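Local atomic coordinates of extracellular sialidase/neuraminidase, putative (Aspergillus fumigatus, PDB entry 2XZI), a protein that hydrolyses glycosides of sialic-acid-type sugars, probably outside the cell, acting as a KDNase that prefers the deaminated sugar KDN. Residues 192-197 and 232-237; 282-285 and 289-292. All blocks are in the same frame, centred on the assembly; numbering follows the deposited sequence.

Interaction 1: 192-197 and 232-237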
loop_
_atom_site.group_PDB
_atom_site.type_symbol
_atom_site.label_atom_id
_atom_site.label_comp_id
_atom_site.label_asym_id
_atom_site.label_seq_id
_atom_site.Cartn_x
_atom_site.Cartn_y
_atom_site.Cartn_z
ATOM N N ARG A 192 10.833 2.624 9.155
ATOM C CA ARG A 192 11.659 2.987 10.310
ATOM C C ARG A 192 13.074 3.209 9.809
ATOM O O ARG A 192 13.643 2.336 9.128
ATOM C CB ARG A 192 11.606 1.878 11.367
ATOM C CG ARG A 192 12.281 2.199 12.703
ATOM C CD ARG A 192 13.696 1.659 12.734
ATOM N NE ARG A 192 14.232 1.540 14.099
ATOM C CZ ARG A 192 15.527 1.454 14.392
ATOM N NH1 ARG A 192 16.451 1.474 13.430
ATOM N NH2 ARG A 192 15.910 1.344 15.656
ATOM N N LEU A 193 13.653 4.355 10.173
ATOM C CA LEU A 193 14.971 4.760 9.688
ATOM C C LEU A 193 16.090 4.114 10.494
ATOM O O LEU A 193 15.889 3.752 11.657
ATOM C CB LEU A 193 15.107 6.280 9.752
ATOM C CG LEU A 193 14.006 7.079 9.048
ATOM C CD1 LEU A 193 14.368 8.573 9.074
ATOM C CD2 LEU A 193 13.860 6.645 7.604
ATOM N N THR A 194 17.265 4.016 9.878
ATOM C CA THR A 194 18.461 3.560 10.589
ATOM C C THR A 194 18.653 4.388 11.864
ATOM O O THR A 194 19.048 3.856 12.883
ATOM C CB THR A 194 19.724 3.639 9.699
ATOM O OG1 THR A 194 19.864 4.976 9.198
ATOM C CG2 THR A 194 19.624 2.654 8.544
ATOM N N THR A 195 18.347 5.680 11.801
ATOM C CA THR A 195 18.501 6.586 12.944
ATOM C C THR A 195 17.367 6.523 13.993
ATOM O O THR A 195 17.426 7.198 15.037
ATOM C CB THR A 195 18.684 8.011 12.456
ATOM O OG1 THR A 195 17.745 8.272 11.401
ATOM C CG2 THR A 195 20.091 8.183 11.892
ATOM N N GLY A 196 16.334 5.732 13.715
ATOM C CA GLY A 196 15.318 5.392 14.711
ATOM C C GLY A 196 13.937 5.988 14.546
ATOM O O GLY A 196 12.989 5.537 15.203
ATOM N N GLU A 197 13.815 7.012 13.705
ATOM C CA GLU A 197 12.514 7.668 13.487
ATOM C C GLU A 197 11.595 6.854 12.576
ATOM O O GLU A 197 12.055 6.030 11.784
ATOM C CB GLU A 197 12.678 9.059 12.872
ATOM C CG GLU A 197 13.583 10.032 13.639
ATOM C CD GLU A 197 15.056 9.911 13.270
ATOM O OE1 GLU A 197 15.452 8.966 12.536
ATOM O OE2 GLU A 197 15.822 10.799 13.719
ATOM N N ILE A 232 7.743 6.141 0.427
ATOM C CA ILE A 232 8.974 6.574 1.082
ATOM C C ILE A 232 9.915 5.388 1.263
ATOM O O ILE A 232 9.485 4.257 1.576
ATOM C CB ILE A 232 8.664 7.261 2.453
ATOM C CG1 ILE A 232 9.895 7.978 3.027
ATOM C CG2 ILE A 232 8.111 6.263 3.486
ATOM C CD1 ILE A 232 10.126 9.350 2.474
ATOM N N VAL A 233 11.202 5.637 1.042
ATOM C CA VAL A 233 12.238 4.656 1.368
ATOM C C VAL A 233 13.471 5.400 1.858
ATOM O O VAL A 233 13.677 6.571 1.522
ATOM C CB VAL A 233 12.552 3.704 0.173
ATOM C CG1 VAL A 233 13.591 4.321 -0.779
ATOM C CG2 VAL A 233 13.007 2.320 0.657
ATOM N N GLN A 234 14.267 4.703 2.658
ATOM C CA GLN A 234 15.588 5.185 3.008
ATOM C C GLN A 234 16.551 4.463 2.084
ATOM O O GLN A 234 16.604 3.241 2.070
ATOM C CB GLN A 234 15.907 4.873 4.461
ATOM C CG GLN A 234 17.135 5.611 4.956
ATOM C CD GLN A 234 17.475 5.311 6.399
ATOM O OE1 GLN A 234 16.997 4.337 7.006
ATOM N NE2 GLN A 234 18.332 6.154 6.961
ATOM N N THR A 235 17.255 5.244 1.282
ATOM C CA THR A 235 18.172 4.717 0.275
ATOM C C THR A 235 19.462 4.252 0.956
ATOM O O THR A 235 19.670 4.544 2.136
ATOM C CB THR A 235 18.388 5.730 -0.882
ATOM O OG1 THR A 235 18.597 7.042 -0.353
ATOM C CG2 THR A 235 17.136 5.774 -1.756
ATOM N N PRO A 236 20.304 3.480 0.242
ATOM C CA PRO A 236 21.483 2.942 0.915
ATOM C C PRO A 236 22.411 4.011 1.503
ATOM O O PRO A 236 23.043 3.752 2.522
ATOM C CB PRO A 236 22.177 2.136 -0.189
ATOM C CG PRO A 236 21.026 1.685 -1.074
ATOM C CD PRO A 236 20.117 2.879 -1.095
ATOM N N ASP A 237 22.445 5.197 0.897
ATOM C CA ASP A 237 23.191 6.339 1.457
ATOM C C ASP A 237 22.616 6.913 2.769
ATOM O O ASP A 237 23.223 7.807 3.363
ATOM C CB ASP A 237 23.394 7.437 0.391
ATOM C CG ASP A 237 22.076 8.057 -0.097
ATOM O OD1 ASP A 237 21.011 7.725 0.458
ATOM O OD2 ASP A 237 22.087 8.871 -1.049
HETATM O O HOH W 1 14.698 2.538 6.561
#
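Gln234, the last residue of strand 230-234, clamps the hairpin turn 193-196 of the preceding blade, making this a small polar contact between adjacent blades of the sialidase beta-propeller. Gln234 OE1 accepts the backbone N-H of Thr194 at 2.9 Å, a nearly straight bond (162° at the hydrogen) that arrives in the carbonyl plane on a lone pair. NE2 donates to Thr194 OG1 at 3.0 Å, with the hydroxyl tilted 23° from the amide plane. An extended chain, with CG opposite the backbone N (chi1 -168°), carries the amide across to the turn. Water 1 gives a second hydrogen bond to OE1, at 3.0 Å, and also donates to Arg192 O. NE2 is gripped again by the carbonyl of Gly238, so the amide's rotation is well defined and its buried polar atoms are satisfied. Leu193 CD2 lies alongside the amide, 4.0 Å from Gln234 CD. The turn itself is type I, closed by Gly196 N to Leu193 O at 2.9 Å, and Thr195 OG1 bonds Glu197 OE1. Beyond the amide, Leu193 packs on Val199 of strand 198-202 and Leu240 of strand 240-244, while Thr194 touches Arg282 of strand 279-284.

Interaction 2: 282-285 and 289-292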
loop_
_atom_site.group_PDB
_atom_site.type_symbol
_atom_site.label_atom_id
_atom_site.label_comp_id
_atom_site.label_asym_id
_atom_site.label_seq_id
_atom_site.Cartn_x
_atom_site.Cartn_y
_atom_site.Cartn_z
ATOM N N ARG A 282 13.068 -1.050 1.022
ATOM C CA ARG A 282 14.478 -1.236 1.331
ATOM C C ARG A 282 14.705 -2.720 1.596
ATOM O O ARG A 282 14.130 -3.304 2.529
ATOM C CB ARG A 282 14.818 -0.415 2.567
ATOM C CG ARG A 282 16.245 -0.546 3.073
ATOM C CD ARG A 282 16.386 0.375 4.274
ATOM N NE ARG A 282 17.692 0.285 4.923
ATOM C CZ ARG A 282 18.675 1.171 4.781
ATOM N NH1 ARG A 282 18.534 2.241 3.992
ATOM N NH2 ARG A 282 19.815 0.974 5.434
ATOM N N TYR A 283 15.532 -3.339 0.775
ATOM C CA TYR A 283 15.753 -4.773 0.906
ATOM C C TYR A 283 16.916 -5.137 1.842
ATOM O O TYR A 283 16.772 -6.021 2.698
ATOM C CB TYR A 283 15.919 -5.440 -0.469
ATOM C CG TYR A 283 15.836 -6.939 -0.365
ATOM C CD1 TYR A 283 14.599 -7.587 -0.390
ATOM C CD2 TYR A 283 16.988 -7.707 -0.181
ATOM C CE1 TYR A 283 14.519 -8.974 -0.265
ATOM C CE2 TYR A 283 16.917 -9.089 -0.045
ATOM C CZ TYR A 283 15.680 -9.711 -0.099
ATOM O OH TYR A 283 15.607 -11.077 0.028
ATOM N N ASN A 284 18.066 -4.497 1.646
ATOM C CA ASN A 284 19.291 -4.827 2.396
ATOM C C ASN A 284 20.320 -3.725 2.225
ATOM O O ASN A 284 20.265 -2.969 1.256
ATOM C CB ASN A 284 19.887 -6.145 1.905
ATOM C CG ASN A 284 20.491 -6.029 0.526
ATOM O OD1 ASN A 284 19.785 -5.867 -0.461
ATOM N ND2 ASN A 284 21.811 -6.120 0.447
ATOM N N SER A 285 21.278 -3.673 3.155
ATOM C CA SER A 285 22.240 -2.576 3.230
ATOM C C SER A 285 23.702 -2.971 2.950
ATOM O O SER A 285 24.510 -2.136 2.537
ATOM C CB SER A 285 22.136 -1.872 4.594
ATOM O OG SER A 285 22.180 -2.806 5.656
ATOM N N ALA A 289 23.861 -3.453 -1.768
ATOM C CA ALA A 289 22.649 -2.835 -1.237
ATOM C C ALA A 289 21.581 -2.749 -2.322
ATOM O O ALA A 289 21.899 -2.474 -3.484
ATOM C CB ALA A 289 22.960 -1.464 -0.696
ATOM N N ARG A 290 20.325 -3.003 -1.948
ATOM C CA ARG A 290 19.231 -3.036 -2.924
ATOM C C ARG A 290 17.979 -2.319 -2.435
ATOM O O ARG A 290 17.569 -2.486 -1.278
ATOM C CB ARG A 290 18.875 -4.491 -3.268
ATOM C CG ARG A 290 20.052 -5.354 -3.809
ATOM C CD ARG A 290 19.568 -6.755 -4.158
ATOM N NE ARG A 290 20.584 -7.820 -4.195
ATOM C CZ ARG A 290 21.023 -8.490 -3.128
ATOM N NH1 ARG A 290 20.613 -8.192 -1.898
ATOM N NH2 ARG A 290 21.890 -9.475 -3.296
ATOM N N THR A 291 17.367 -1.549 -3.338
ATOM C CA THR A 291 16.041 -0.992 -3.175
ATOM C C THR A 291 15.196 -1.650 -4.244
ATOM O O THR A 291 15.645 -1.820 -5.393
ATOM C CB THR A 291 16.027 0.533 -3.392
ATOM O OG1 THR A 291 16.970 1.165 -2.520
ATOM C CG2 THR A 291 14.663 1.123 -3.103
ATOM N N ILE A 292 13.982 -2.045 -3.859
ATOM C CA ILE A 292 13.003 -2.673 -4.744
ATOM C C ILE A 292 11.869 -1.679 -5.042
ATOM O O ILE A 292 11.427 -0.936 -4.163
ATOM C CB ILE A 292 12.386 -3.959 -4.096
ATOM C CG1 ILE A 292 13.419 -4.818 -3.332
ATOM C CG2 ILE A 292 11.604 -4.751 -5.152
ATOM C CD1 ILE A 292 14.597 -5.367 -4.178
#
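With chi1 at 71°, Asn284 holds CG between its own backbone N and carbonyl carbon, and the amide is turned toward the Arg290 side chain, whose CG stands opposite the carbonyl carbon and whose chain runs extended to NE. Arg290 NH1 donates to Asn284 OD1 at 2.9 Å, OD1 reaching the edge of the guanidinium at a slant (planes 45° apart). The bond is bent at the hydrogen, and NH1 also reaches OD1 from well above the amide's carbonyl plane, not along a lone pair. The Tyr283 side chain runs alongside Arg290, its ring almost perpendicular to the guanidinium (85°), with CD2 4.0 Å from NH1. Tyr283 CB also packs 3.9 Å from Ile292 CG1. Two residues of one strand, Tyr283 and Asn284, stand opposite the single Arg290 of the other, a classic beta bulge in the antiparallel hairpin of strands 279-284 and 290-294. Tyr283 N donates to Arg290 O at 3.0 Å, and Arg290 N donates to Asn284 O at 3.2 Å. Leu377 of helix 377-381 packs against Tyr283, Arg290 and Ile292. Arg290 NH2 forms a salt bridge with Asp3 while NH1 meets a neutral amide oxygen, so the charge of Arg290 is probably balanced chiefly by Asp3 and not by Asn284.

How the interactions relate
Interactions 1 and 2 follow one another along the chain, and their centres are about 11 Å apart, on the same side of the chain's centre. Three successive antiparallel sheets of the propeller are involved: interaction 1 joins the sheet holding strand 198-202 to the one beginning with strand 230-234, whereas interaction 2 lies within the next sheet, in its first hairpin. Arg282 links them directly. Its NH1 probably hydrogen-bonds to Gln234 O at 2.9 Å, and its NH2 packs 3.5 Å from Thr194 CG2, while Val233 lies against its backbone. Arg282 thus ties its hairpin to the end of strand 230-234, and Gln234 ties that to the turn one blade earlier, joining three consecutive blades.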